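Local coordinates for Lin1840 protein (Listeria innocua serovar 6a, PDB 4ZOA) that probably hydrolyses terminal, non-reducing beta-D-glucosyl residues with release of beta-D-glucose, as a glycoside hydrolase family 3 beta-glucosidase, at residues 89-94 / 407-412; 135-140 / 188-193; 144-149 / 199-204; 148-153 / 507-512. The protein carries 1 engineered substitution. All coordinates share one frame; numbering follows the deposited sequence.

Interaction 1. Residues 89-94 / 407-412; sequences MADVIH and GGWNVY. With IFM (5-hydroxymethyl-3,4-dihydroxypiperidine), chain C.
Asp91 meets Trp409 with its CG turned away from its own carbonyl carbon (chi1 -72°), which sets the carboxylate beside the indole, CG 3.5 Å from CZ3 of Trp409, the two planes 55° apart. From there each oxygen takes one hydroxyl of the bound 5-hydroxymethyl-3,4-dihydroxypiperidine: OD1 of Asp91 accepts from O4 of the ligand at 2.7 Å and OD2 of Asp91 from its O6 at 2.6 Å. CG of His94 lies between the backbone N and the carbonyl carbon (chi1 58°). Its ring edge is thereby aimed at the loop, and NE2 of His94 donates to the carbonyl O of Gly408, though the modelled 2.5 Å is doubtfully short; ND1 is hydrogen-bonded to Phe100 O. Between the two, CG1 of Ile93 packs on CB of Trp409 at 3.8 Å. Two waters join backbone to backbone, and a third accepts from Asp91 N and donates to OH of Tyr412, itself hydrogen-bonded to Ser63 O. The end of a barrel strand thus meets a loop of the family 3 C-terminal domain at the ligand pocket. With both carboxylate oxygens engaged by the ligand, the chemistry implies recognition of a hydroxyl pair by one acidic group whose rotation the two bonds probably restrict.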
loop_
_atom_site.group_PDB
_atom_site.type_symbol
_atom_site.label_atom_id
_atom_site.label_comp_id
_atom_site.label_asym_id
_atom_site.label_seq_id
_atom_site.Cartn_x
_atom_site.Cartn_y
_atom_site.Cartn_z
ATOM N N MET A 89 15.263 31.931 2.626
ATOM C CA MET A 89 14.134 31.006 2.780
ATOM C C MET A 89 14.223 30.269 4.108
ATOM O O MET A 89 15.313 30.089 4.692
ATOM C CB MET A 89 14.051 30.015 1.617
ATOM C CG MET A 89 14.287 30.631 0.252
ATOM S SD MET A 89 13.690 29.599 -1.076
ATOM C CE MET A 89 14.449 30.526 -2.392
ATOM N N ALA A 90 13.054 29.847 4.573
ATOM C CA ALA A 90 12.943 29.278 5.897
ATOM C C ALA A 90 11.746 28.328 5.990
ATOM O O ALA A 90 10.719 28.511 5.308
ATOM C CB ALA A 90 12.784 30.383 6.903
ATOM N N ASP A 91 11.884 27.378 6.903
ATOM C CA ASP A 91 10.801 26.470 7.261
ATOM C C ASP A 91 9.892 27.083 8.307
ATOM O O ASP A 91 10.156 27.021 9.516
ATOM C CB ASP A 91 11.421 25.142 7.775
ATOM C CG ASP A 91 12.027 24.339 6.662
ATOM O OD1 ASP A 91 11.291 24.036 5.715
ATOM O OD2 ASP A 91 13.222 24.015 6.700
ATOM N N VAL A 92 8.831 27.712 7.862
ATOM C CA VAL A 92 7.823 28.200 8.799
ATOM C C VAL A 92 6.535 27.399 8.461
ATOM O O VAL A 92 5.824 27.699 7.551
ATOM C CB VAL A 92 7.620 29.722 8.710
ATOM C CG1 VAL A 92 6.843 30.235 9.933
ATOM C CG2 VAL A 92 8.981 30.446 8.570
ATOM N N ILE A 93 6.270 26.367 9.255
ATOM C CA ILE A 93 5.338 25.317 8.912
ATOM C C ILE A 93 4.074 25.509 9.676
ATOM O O ILE A 93 2.975 25.400 9.141
ATOM C CB ILE A 93 5.939 23.927 9.245
ATOM C CG1 ILE A 93 7.343 23.856 8.676
ATOM C CG2 ILE A 93 5.057 22.801 8.704
ATOM C CD1 ILE A 93 7.466 24.228 7.187
ATOM N N HIS A 94 4.200 25.703 10.951
ATOM C CA HIS A 94 3.004 25.991 11.714
ATOM C C HIS A 94 3.278 27.055 12.764
ATOM O O HIS A 94 2.894 26.950 13.932
ATOM C CB HIS A 94 2.406 24.698 12.274
ATOM C CG HIS A 94 3.322 23.909 13.151
ATOM N ND1 HIS A 94 3.109 23.784 14.504
ATOM C CD2 HIS A 94 4.435 23.174 12.875
ATOM C CE1 HIS A 94 4.060 23.027 15.029
ATOM N NE2 HIS A 94 4.845 22.609 14.054
ATOM N N GLY A 407 5.276 20.666 19.028
ATOM C CA GLY A 407 5.137 19.848 17.842
ATOM C C GLY A 407 6.374 19.697 17.014
ATOM O O GLY A 407 7.349 20.411 17.220
ATOM N N GLY A 408 6.338 18.745 16.093
ATOM C CA GLY A 408 7.349 18.630 15.048
ATOM C C GLY A 408 7.346 19.865 14.088
ATOM O O GLY A 408 6.405 20.687 14.056
ATOM N N TRP A 409 8.413 19.982 13.321
ATOM C CA TRP A 409 8.578 21.101 12.348
ATOM C C TRP A 409 8.406 22.437 13.039
ATOM O O TRP A 409 7.627 23.268 12.640
ATOM C CB TRP A 409 7.694 20.921 11.103
ATOM C CG TRP A 409 8.436 20.079 10.128
ATOM C CD1 TRP A 409 8.097 18.833 9.681
ATOM C CD2 TRP A 409 9.686 20.419 9.487
ATOM N NE1 TRP A 409 9.076 18.358 8.862
ATOM C CE2 TRP A 409 10.055 19.307 8.697
ATOM C CE3 TRP A 409 10.545 21.542 9.535
ATOM C CZ2 TRP A 409 11.236 19.289 7.908
ATOM C CZ3 TRP A 409 11.754 21.521 8.762
ATOM C CH2 TRP A 409 12.067 20.408 7.950
ATOM N N ASN A 410 9.168 22.556 14.106
ATOM C CA ASN A 410 9.242 23.737 14.937
ATOM C C ASN A 410 10.675 24.211 14.981
ATOM O O ASN A 410 11.364 23.973 15.939
ATOM C CB ASN A 410 8.718 23.458 16.353
ATOM C CG ASN A 410 8.895 24.659 17.265
ATOM O OD1 ASN A 410 8.742 25.799 16.828
ATOM N ND2 ASN A 410 9.212 24.405 18.544
ATOM N N VAL A 411 11.126 24.855 13.921
ATOM C CA VAL A 411 12.523 25.251 13.826
ATOM C C VAL A 411 12.826 26.431 14.723
ATOM O O VAL A 411 13.951 26.548 15.184
ATOM C CB VAL A 411 12.908 25.617 12.388
ATOM C CG1 VAL A 411 14.360 26.026 12.286
ATOM C CG2 VAL A 411 12.688 24.400 11.487
ATOM N N TYR A 412 11.832 27.289 14.994
ATOM C CA TYR A 412 12.124 28.578 15.629
ATOM C C TYR A 412 11.413 28.812 16.940
ATOM O O TYR A 412 11.758 29.768 17.643
ATOM C CB TYR A 412 11.815 29.739 14.649
ATOM C CG TYR A 412 12.652 29.707 13.353
ATOM C CD1 TYR A 412 13.940 30.283 13.334
ATOM C CD2 TYR A 412 12.164 29.091 12.176
ATOM C CE1 TYR A 412 14.697 30.249 12.210
ATOM C CE2 TYR A 412 12.910 29.063 10.997
ATOM C CZ TYR A 412 14.184 29.651 11.029
ATOM O OH TYR A 412 15.006 29.664 9.950
HETATM O O4 IFM C . 11.175 22.143 3.751
HETATM C C4 IFM C . 11.995 21.018 4.045
HETATM C C3 IFM C . 11.374 19.761 3.454
HETATM O O3 IFM C . 10.046 19.689 3.926
HETATM C C2 IFM C . 12.197 18.468 3.675
HETATM N N IFM C . 13.617 18.651 3.393
HETATM C C1 IFM C . 14.217 19.894 3.845
HETATM C C5 IFM C . 13.382 21.113 3.427
HETATM C C6 IFM C . 14.092 22.451 3.772
HETATM O O6 IFM C . 14.538 22.456 5.111
HETATM O O HOH W 1 14.440 27.262 8.642
HETATM O O HOH W 2 9.674 26.052 11.724
HETATM O O HOH W 3 6.794 25.912 12.332
#

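Interaction 2. Residues 135-140 / 188-193; sequences FSPMLD and ACVKHF. With IFM (5-hydroxymethyl-3,4-dihydroxypiperidine), chain C.
Asp140 and His192 form the tight end of this contact. OD2 of Asp140 offers its syn lone pair to ND1 of His192 at 2.9 Å, almost in the ring plane, while OD1 takes the backbone N of His192 and also a bond from Tyr223 OH. Next to it the backbones bridge once, Lys191 N reaching Pro137 O at 3.0 Å and Leu139 N reaching Lys191 O at 2.9 Å. Toward Phe135 the fit is looser: Cys189 N bonds only weakly to Ser136 O, and CB of Cys189 lies at the edge of the Phe135 ring, 4.1 Å from CD1. Extended beyond CG, Lys191 reaches the ligand side, where NZ binds O3 and O4 of the piperidine, each at 2.7 Å, and more weakly Phe135 O. The loop after strand 133-134 here runs beside the neighbouring barrel strand 187-193. Because Asp140 holds the His192 ring in place, NE2 faces O3 of the ligand at 2.7 Å; the lysine ammonium probably polarises that same hydroxyl.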
loop_
_atom_site.group_PDB
_atom_site.type_symbol
_atom_site.label_atom_id
_atom_site.label_comp_id
_atom_site.label_asym_id
_atom_site.label_seq_id
_atom_site.Cartn_x
_atom_site.Cartn_y
_atom_site.Cartn_z
ATOM N N PHE A 135 8.846 27.574 3.371
ATOM C CA PHE A 135 8.666 26.257 2.801
ATOM C C PHE A 135 7.371 25.627 3.345
ATOM O O PHE A 135 7.397 24.616 4.018
ATOM C CB PHE A 135 9.889 25.406 3.112
ATOM C CG PHE A 135 11.184 25.912 2.495
ATOM C CD1 PHE A 135 11.233 26.300 1.166
ATOM C CD2 PHE A 135 12.359 25.903 3.241
ATOM C CE1 PHE A 135 12.408 26.733 0.582
ATOM C CE2 PHE A 135 13.543 26.305 2.675
ATOM C CZ PHE A 135 13.571 26.750 1.348
ATOM N N SER A 136 6.256 26.290 3.028
ATOM C CA SER A 136 4.872 25.942 3.436
ATOM C C SER A 136 3.889 26.551 2.381
ATOM O O SER A 136 4.214 27.592 1.793
ATOM C CB SER A 136 4.582 26.486 4.856
ATOM O OG SER A 136 3.206 26.317 5.202
ATOM N N PRO A 137 2.706 25.932 2.129
ATOM C CA PRO A 137 2.113 24.723 2.701
ATOM C C PRO A 137 2.615 23.389 2.112
ATOM O O PRO A 137 3.073 23.305 0.993
ATOM C CB PRO A 137 0.644 24.896 2.409
ATOM C CG PRO A 137 0.665 25.525 1.073
ATOM C CD PRO A 137 1.822 26.501 1.103
ATOM N N MET A 138 2.560 22.381 2.966
ATOM C CA MET A 138 2.800 21.014 2.619
ATOM C C MET A 138 1.423 20.471 2.239
ATOM O O MET A 138 0.537 20.348 3.064
ATOM C CB MET A 138 3.395 20.320 3.834
ATOM C CG MET A 138 3.838 18.903 3.584
ATOM S SD MET A 138 2.486 17.719 3.734
ATOM C CE MET A 138 3.581 16.302 4.011
ATOM N N LEU A 139 1.277 20.100 0.983
ATOM C CA LEU A 139 -0.041 19.728 0.370
ATOM C C LEU A 139 -0.116 18.275 -0.057
ATOM O O LEU A 139 -0.919 17.898 -0.938
ATOM C CB LEU A 139 -0.309 20.647 -0.824
ATOM C CG LEU A 139 -0.395 22.085 -0.369
ATOM C CD1 LEU A 139 -0.608 22.921 -1.599
ATOM C CD2 LEU A 139 -1.474 22.385 0.679
ATOM N N ASP A 140 0.694 17.441 0.605
ATOM C CA ASP A 140 0.742 16.017 0.316
ATOM C C ASP A 140 -0.472 15.262 0.916
ATOM O O ASP A 140 -0.620 15.192 2.126
ATOM C CB ASP A 140 2.073 15.387 0.774
ATOM C CG ASP A 140 3.308 16.172 0.277
ATOM O OD1 ASP A 140 3.336 16.779 -0.819
ATOM O OD2 ASP A 140 4.302 16.124 0.992
ATOM N N ALA A 188 5.123 32.143 -0.354
ATOM C CA ALA A 188 4.858 30.722 -0.030
ATOM C C ALA A 188 5.525 29.817 -1.064
ATOM O O ALA A 188 5.607 30.154 -2.254
ATOM C CB ALA A 188 3.357 30.448 0.036
ATOM N N CYS A 189 6.044 28.690 -0.592
ATOM C CA CYS A 189 6.556 27.609 -1.437
ATOM C C CYS A 189 5.742 26.353 -1.200
ATOM O O CYS A 189 5.805 25.754 -0.128
ATOM C CB CYS A 189 8.007 27.285 -1.096
ATOM S SG CYS A 189 8.783 25.987 -2.130
ATOM N N VAL A 190 5.017 25.929 -2.209
ATOM C CA VAL A 190 4.235 24.659 -2.184
ATOM C C VAL A 190 5.195 23.466 -2.142
ATOM O O VAL A 190 6.149 23.417 -2.922
ATOM C CB VAL A 190 3.247 24.641 -3.415
ATOM C CG1 VAL A 190 2.781 23.222 -3.819
ATOM C CG2 VAL A 190 2.063 25.572 -3.117
ATOM N N LYS A 191 5.006 22.548 -1.190
ATOM C CA LYS A 191 5.813 21.332 -1.207
ATOM C C LYS A 191 4.917 20.100 -0.925
ATOM O O LYS A 191 3.761 20.283 -0.466
ATOM C CB LYS A 191 6.996 21.475 -0.252
ATOM C CG LYS A 191 6.609 21.443 1.190
ATOM C CD LYS A 191 7.801 21.708 2.059
ATOM C CE LYS A 191 7.432 21.566 3.526
ATOM N NZ LYS A 191 8.549 21.894 4.400
ATOM N N HIS A 192 5.317 18.870 -1.270
ATOM C CA HIS A 192 6.477 18.482 -2.015
ATOM C C HIS A 192 5.999 17.870 -3.334
ATOM O O HIS A 192 5.281 16.866 -3.334
ATOM C CB HIS A 192 7.265 17.387 -1.242
ATOM C CG HIS A 192 7.663 17.765 0.147
ATOM N ND1 HIS A 192 6.824 17.596 1.230
ATOM C CD2 HIS A 192 8.831 18.249 0.646
ATOM C CE1 HIS A 192 7.433 17.996 2.322
ATOM N NE2 HIS A 192 8.650 18.398 1.996
ATOM N N PHE A 193 6.370 18.454 -4.457
ATOM C CA PHE A 193 5.768 18.087 -5.764
ATOM C C PHE A 193 6.462 16.840 -6.314
ATOM O O PHE A 193 7.632 16.921 -6.657
ATOM C CB PHE A 193 5.923 19.233 -6.744
ATOM C CG PHE A 193 4.909 19.227 -7.878
ATOM C CD1 PHE A 193 3.591 19.590 -7.640
ATOM C CD2 PHE A 193 5.284 18.879 -9.146
ATOM C CE1 PHE A 193 2.652 19.583 -8.644
ATOM C CE2 PHE A 193 4.371 18.847 -10.142
ATOM C CZ PHE A 193 3.054 19.208 -9.906
HETATM O O4 IFM C . 11.175 22.143 3.751
HETATM C C4 IFM C . 11.995 21.018 4.045
HETATM C C3 IFM C . 11.374 19.761 3.454
HETATM O O3 IFM C . 10.046 19.689 3.926
HETATM C C2 IFM C . 12.197 18.468 3.675
HETATM N N IFM C . 13.617 18.651 3.393
HETATM C C1 IFM C . 14.217 19.894 3.845
HETATM C C5 IFM C . 13.382 21.113 3.427
HETATM C C6 IFM C . 14.092 22.451 3.772
HETATM O O6 IFM C . 14.538 22.456 5.111
#

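Interaction 3. Residues 144-149 / 199-204; sequences DPRWGR and AEAGLE. With IFM (5-hydroxymethyl-3,4-dihydroxypiperidine), chain C.
Trp147 stands against the turn at 199-204, and its CB begins the contact 3.9 Å from the carbonyl O of Gly202. Farther out, CD1 runs past that oxygen, with CB of Ala199 over one face of the indole at 4.3 Å from CD1. At the tip NE1 of Trp147 donates to OE2 of Glu204 at 3.1 Å; it comes from above the carboxylate plane, and the bond is bent to 150°. CB of Arg149 covers part of an indole face, while CG of Arg149 lies 3.5 Å from OE1 of Glu204. This OE1 accepts from the backbone N of Ala474 and from a water that in turn accepts from Gly148 N. These loops follow two strands of the family 3 N-terminal barrel, and residues of the second subunit pack against 199-204. Asp144 forms an Asx turn, its OD1 accepting from Arg146 N, and the arginine grips the carboxylate side-on, NE to OD1 at 2.9 Å and NH2 to OD2 at 2.9 Å. A bend at chi3 (-71°) lays the Arg146 guanidinium over the peptide of Ala201, whose C sits 3.6 Å from CZ of Arg146; NH1 of Arg146 is hydrogen-bonded to Gly559 O and Ile561 O of the second subunit.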
loop_
_atom_site.group_PDB
_atom_site.type_symbol
_atom_site.label_atom_id
_atom_site.label_comp_id
_atom_site.label_asym_id
_atom_site.label_seq_id
_atom_site.Cartn_x
_atom_site.Cartn_y
_atom_site.Cartn_z
ATOM N N ASP A 144 -1.640 7.143 5.230
ATOM C CA ASP A 144 -0.799 6.175 5.915
ATOM C C ASP A 144 -0.118 6.872 7.098
ATOM O O ASP A 144 0.873 7.592 6.960
ATOM C CB ASP A 144 0.187 5.558 4.933
ATOM C CG ASP A 144 0.988 4.418 5.520
ATOM O OD1 ASP A 144 1.053 4.274 6.758
ATOM O OD2 ASP A 144 1.567 3.681 4.698
ATOM N N PRO A 145 -0.691 6.701 8.289
ATOM C CA PRO A 145 -0.116 7.301 9.497
ATOM C C PRO A 145 1.208 6.713 10.039
ATOM O O PRO A 145 1.692 7.209 11.036
ATOM C CB PRO A 145 -1.207 7.142 10.539
ATOM C CG PRO A 145 -2.254 6.290 9.928
ATOM C CD PRO A 145 -1.914 5.937 8.541
ATOM N N ARG A 146 1.759 5.670 9.440
ATOM C CA ARG A 146 3.123 5.240 9.734
ATOM C C ARG A 146 4.114 6.379 9.429
ATOM O O ARG A 146 5.057 6.583 10.161
ATOM C CB ARG A 146 3.461 3.979 8.969
ATOM C CG ARG A 146 2.692 2.775 9.504
ATOM C CD ARG A 146 2.860 1.524 8.664
ATOM N NE ARG A 146 2.175 1.630 7.387
ATOM C CZ ARG A 146 1.996 0.645 6.539
ATOM N NH1 ARG A 146 2.486 -0.551 6.778
ATOM N NH2 ARG A 146 1.337 0.883 5.411
ATOM N N TRP A 147 3.871 7.104 8.331
ATOM C CA TRP A 147 4.742 8.126 7.845
ATOM C C TRP A 147 4.728 9.255 8.812
ATOM O O TRP A 147 3.650 9.790 9.150
ATOM C CB TRP A 147 4.200 8.600 6.500
ATOM C CG TRP A 147 5.168 9.425 5.646
ATOM C CD1 TRP A 147 6.435 9.133 5.337
ATOM C CD2 TRP A 147 4.836 10.620 4.936
ATOM N NE1 TRP A 147 6.950 10.072 4.493
ATOM C CE2 TRP A 147 5.983 11.010 4.231
ATOM C CE3 TRP A 147 3.681 11.411 4.855
ATOM C CZ2 TRP A 147 6.025 12.198 3.452
ATOM C CZ3 TRP A 147 3.709 12.588 4.084
ATOM C CH2 TRP A 147 4.891 12.980 3.410
ATOM N N GLY A 148 5.910 9.664 9.271
ATOM C CA GLY A 148 5.986 10.716 10.257
ATOM C C GLY A 148 5.483 12.052 9.785
ATOM O O GLY A 148 5.154 12.946 10.634
ATOM N N ARG A 149 5.433 12.244 8.448
ATOM C CA ARG A 149 5.193 13.581 7.937
ATOM C C ARG A 149 3.732 13.866 7.801
ATOM O O ARG A 149 3.388 14.949 7.319
ATOM C CB ARG A 149 5.872 13.835 6.613
ATOM C CG ARG A 149 7.315 13.471 6.648
ATOM C CD ARG A 149 7.986 13.981 5.388
ATOM N NE ARG A 149 8.163 15.385 5.553
ATOM C CZ ARG A 149 9.198 16.107 5.178
ATOM N NH1 ARG A 149 10.161 15.584 4.491
ATOM N NH2 ARG A 149 9.249 17.381 5.509
ATOM N N ALA A 199 4.324 7.297 0.281
ATOM C CA ALA A 199 5.478 6.425 0.512
ATOM C C ALA A 199 5.071 5.001 0.959
ATOM O O ALA A 199 4.253 4.827 1.906
ATOM C CB ALA A 199 6.402 7.056 1.539
ATOM N N GLU A 200 5.646 4.005 0.292
ATOM C CA GLU A 200 5.231 2.663 0.483
ATOM C C GLU A 200 5.536 2.247 1.938
ATOM O O GLU A 200 6.634 2.566 2.502
ATOM C CB GLU A 200 5.927 1.742 -0.502
ATOM C CG GLU A 200 5.349 0.359 -0.664
ATOM C CD GLU A 200 5.717 -0.274 -2.030
ATOM O OE1 GLU A 200 6.791 -0.911 -2.063
ATOM O OE2 GLU A 200 4.939 -0.158 -3.040
ATOM N N ALA A 201 4.530 1.617 2.547
ATOM C CA ALA A 201 4.600 1.100 3.931
ATOM C C ALA A 201 4.894 2.169 4.974
ATOM O O ALA A 201 5.401 1.875 6.024
ATOM C CB ALA A 201 5.651 -0.053 4.008
ATOM N N GLY A 202 4.586 3.421 4.650
ATOM C CA GLY A 202 4.918 4.609 5.459
ATOM C C GLY A 202 6.382 4.828 5.755
ATOM O O GLY A 202 6.717 5.563 6.655
ATOM N N LEU A 203 7.268 4.161 5.049
ATOM C CA LEU A 203 8.720 4.343 5.278
ATOM C C LEU A 203 9.287 5.575 4.606
ATOM O O LEU A 203 9.128 5.784 3.399
ATOM C CB LEU A 203 9.468 3.113 4.779
ATOM C CG LEU A 203 10.990 3.111 4.711
ATOM C CD1 LEU A 203 11.614 3.399 6.080
ATOM C CD2 LEU A 203 11.433 1.747 4.203
ATOM N N GLU A 204 10.007 6.381 5.359
ATOM C CA GLU A 204 10.523 7.639 4.833
ATOM C C GLU A 204 11.287 7.498 3.525
ATOM O O GLU A 204 12.217 6.652 3.368
ATOM C CB GLU A 204 11.412 8.333 5.866
ATOM C CG GLU A 204 11.644 9.794 5.612
ATOM C CD GLU A 204 10.376 10.563 5.401
ATOM O OE1 GLU A 204 9.778 11.009 6.409
ATOM O OE2 GLU A 204 10.002 10.749 4.221
HETATM O O4 IFM C . 11.175 22.143 3.751
HETATM C C4 IFM C . 11.995 21.018 4.045
HETATM C C3 IFM C . 11.374 19.761 3.454
HETATM O O3 IFM C . 10.046 19.689 3.926
HETATM C C2 IFM C . 12.197 18.468 3.675
HETATM N N IFM C . 13.617 18.651 3.393
HETATM C C1 IFM C . 14.217 19.894 3.845
HETATM C C5 IFM C . 13.382 21.113 3.427
HETATM C C6 IFM C . 14.092 22.451 3.772
HETATM O O6 IFM C . 14.538 22.456 5.111
HETATM O O HOH W 4 1.647 3.784 2.155
HETATM O O HOH W 5 8.681 9.474 8.470
#

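Interaction 4. Residues 148-153 / 507-512; sequences GRVMES and GRPLEV. With IFM (5-hydroxymethyl-3,4-dihydroxypiperidine), chain C.
Apolar packing sets Val150 against Arg508 and Pro509. Its CG2 sits between the backbone N and the carbonyl carbon, 3.7 Å from CB of Arg508 and 4.2 Å from CD of Pro509; the valine and arginine side chains run at about a right angle. Beside it are close approaches to a carbonyl: Gly507 O lies 3.6 Å from CG2 of Val150 and 3.3 Å from CB of Met151. The polar link is indirect, a water donating to Gly148 O at 2.8 Å and, weakly, to Gly507 O. The same water lies over a face of the Arg508 guanidinium, whose NH2 comes 3.7 Å from CA of Gly148. The charge of Arg508 is met by Glu466, and its NE and NH2 also bind the carbonyls of Pro145 and Arg146. Within 148-153, ion pairing turns inward to the ligand: Arg149 takes Glu152 side-on, NE to OE2 at 2.7 Å and NH2 to OE1 at 2.8 Å, on the syn sides. From that pair NH2 of Arg149 reaches O3 of the piperidine weakly. The short 3-10 turn 150-152 thus backs onto a loop of the family 3 C-terminal domain, an interface of the two-domain core of these glycosidases, beside the ligand pocket.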
loop_
_atom_site.group_PDB
_atom_site.type_symbol
_atom_site.label_atom_id
_atom_site.label_comp_id
_atom_site.label_asym_id
_atom_site.label_seq_id
_atom_site.Cartn_x
_atom_site.Cartn_y
_atom_site.Cartn_z
ATOM N N GLY A 148 5.910 9.664 9.271
ATOM C CA GLY A 148 5.986 10.716 10.257
ATOM C C GLY A 148 5.483 12.052 9.785
ATOM O O GLY A 148 5.154 12.946 10.634
ATOM N N ARG A 149 5.433 12.244 8.448
ATOM C CA ARG A 149 5.193 13.581 7.937
ATOM C C ARG A 149 3.732 13.866 7.801
ATOM O O ARG A 149 3.388 14.949 7.319
ATOM C CB ARG A 149 5.872 13.835 6.613
ATOM C CG ARG A 149 7.315 13.471 6.648
ATOM C CD ARG A 149 7.986 13.981 5.388
ATOM N NE ARG A 149 8.163 15.385 5.553
ATOM C CZ ARG A 149 9.198 16.107 5.178
ATOM N NH1 ARG A 149 10.161 15.584 4.491
ATOM N NH2 ARG A 149 9.249 17.381 5.509
ATOM N N VAL A 150 2.857 12.979 8.298
ATOM C CA VAL A 150 1.415 13.284 8.271
ATOM C C VAL A 150 1.056 14.511 9.069
ATOM O O VAL A 150 0.038 15.149 8.822
ATOM C CB VAL A 150 0.502 12.117 8.705
ATOM C CG1 VAL A 150 0.671 10.937 7.771
ATOM C CG2 VAL A 150 0.776 11.693 10.157
ATOM N N MET A 151 1.881 14.815 10.060
ATOM C CA MET A 151 1.670 15.983 10.924
ATOM C C MET A 151 1.686 17.284 10.145
ATOM O O MET A 151 1.141 18.299 10.601
ATOM C CB MET A 151 2.750 16.037 12.002
ATOM C CG MET A 151 4.184 16.053 11.454
ATOM S SD MET A 151 5.299 17.324 12.121
ATOM C CE MET A 151 4.433 18.836 11.690
ATOM N N GLU A 152 2.322 17.242 8.979
ATOM C CA GLU A 152 2.491 18.410 8.096
ATOM C C GLU A 152 1.372 18.585 7.065
ATOM O O GLU A 152 1.267 19.624 6.403
ATOM C CB GLU A 152 3.783 18.235 7.268
ATOM C CG GLU A 152 5.100 18.388 7.992
ATOM C CD GLU A 152 6.274 17.842 7.146
ATOM O OE1 GLU A 152 6.762 18.561 6.226
ATOM O OE2 GLU A 152 6.766 16.709 7.463
ATOM N N SER A 153 0.586 17.538 6.852
ATOM C CA SER A 153 -0.494 17.564 5.900
ATOM C C SER A 153 -1.700 17.919 6.705
ATOM O O SER A 153 -1.718 17.722 7.953
ATOM C CB SER A 153 -0.690 16.165 5.270
ATOM O OG SER A 153 -1.830 16.064 4.420
ATOM N N GLY A 507 1.254 13.424 16.870
ATOM C CA GLY A 507 1.366 13.957 15.541
ATOM C C GLY A 507 0.938 13.105 14.432
ATOM O O GLY A 507 1.214 13.451 13.282
ATOM N N ARG A 508 0.253 12.000 14.762
ATOM C CA ARG A 508 -0.276 11.106 13.775
ATOM C C ARG A 508 -1.474 10.374 14.366
ATOM O O ARG A 508 -1.564 10.153 15.570
ATOM C CB ARG A 508 0.772 10.044 13.424
ATOM C CG ARG A 508 1.348 9.356 14.679
ATOM C CD ARG A 508 1.892 7.967 14.494
ATOM N NE ARG A 508 3.001 7.926 13.559
ATOM C CZ ARG A 508 4.227 8.320 13.795
ATOM N NH1 ARG A 508 4.595 8.781 14.959
ATOM N NH2 ARG A 508 5.095 8.265 12.824
ATOM N N PRO A 509 -2.384 9.953 13.522
ATOM C CA PRO A 509 -3.298 8.972 14.070
ATOM C C PRO A 509 -2.607 7.828 14.809
ATOM O O PRO A 509 -1.524 7.378 14.401
ATOM C CB PRO A 509 -4.050 8.464 12.849
ATOM C CG PRO A 509 -3.900 9.557 11.790
ATOM C CD PRO A 509 -2.622 10.262 12.106
ATOM N N LEU A 510 -3.254 7.333 15.859
ATOM C CA LEU A 510 -2.731 6.179 16.646
ATOM C C LEU A 510 -3.839 5.151 16.894
ATOM O O LEU A 510 -4.997 5.495 16.758
ATOM C CB LEU A 510 -2.184 6.693 17.956
ATOM C CG LEU A 510 -0.886 7.501 17.773
ATOM C CD1 LEU A 510 -0.572 8.096 19.118
ATOM C CD2 LEU A 510 0.295 6.620 17.306
ATOM N N GLU A 511 -3.471 3.902 17.208
ATOM C CA GLU A 511 -4.416 2.904 17.726
ATOM C C GLU A 511 -4.975 3.325 19.093
ATOM O O GLU A 511 -4.304 3.143 20.106
ATOM C CB GLU A 511 -3.728 1.526 17.908
ATOM C CG GLU A 511 -3.091 0.939 16.648
ATOM C CD GLU A 511 -2.623 -0.492 16.810
ATOM O OE1 GLU A 511 -2.809 -1.090 17.908
ATOM O OE2 GLU A 511 -2.038 -1.010 15.831
ATOM N N VAL A 512 -6.171 3.865 19.153
ATOM C CA VAL A 512 -6.637 4.422 20.400
ATOM C C VAL A 512 -7.811 3.641 20.970
ATOM O O VAL A 512 -8.450 4.069 21.964
ATOM C CB VAL A 512 -7.008 5.896 20.282
ATOM C CG1 VAL A 512 -5.766 6.682 19.838
ATOM C CG2 VAL A 512 -8.195 6.088 19.369
HETATM O O4 IFM C . 11.175 22.143 3.751
HETATM C C4 IFM C . 11.995 21.018 4.045
HETATM C C3 IFM C . 11.374 19.761 3.454
HETATM O O3 IFM C . 10.046 19.689 3.926
HETATM C C2 IFM C . 12.197 18.468 3.675
HETATM N N IFM C . 13.617 18.651 3.393
HETATM C C1 IFM C . 14.217 19.894 3.845
HETATM C C5 IFM C . 13.382 21.113 3.427
HETATM C C6 IFM C . 14.092 22.451 3.772
HETATM O O6 IFM C . 14.538 22.456 5.111
HETATM O O HOH W 6 3.602 12.098 12.813
#

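Interactions 1 and 2 grip the bound piperidine directly; interactions 3 and 4 reach it through their shared Arg149, weakly. Interactions 1 and 2, with centres about 12 Å apart, join where Ala90 O meets Phe135 N at 2.9 Å, a probable hydrogen bond between strand 87-90 and the residue following strand 133-134, and together they hold three of the ligand's hydroxyls. The centres of interactions 3 and 4 lie about 9 Å apart; Arg508 of interaction 4 reaches back to the loop of interaction 3. Trp409 connects interaction 1 to this pair, its NE1 3.2 Å from OE2 of Glu152. Interactions 1 and 4 both bring the family 3 N- and C-terminal domains together, whereas interaction 3 lies against the second subunit.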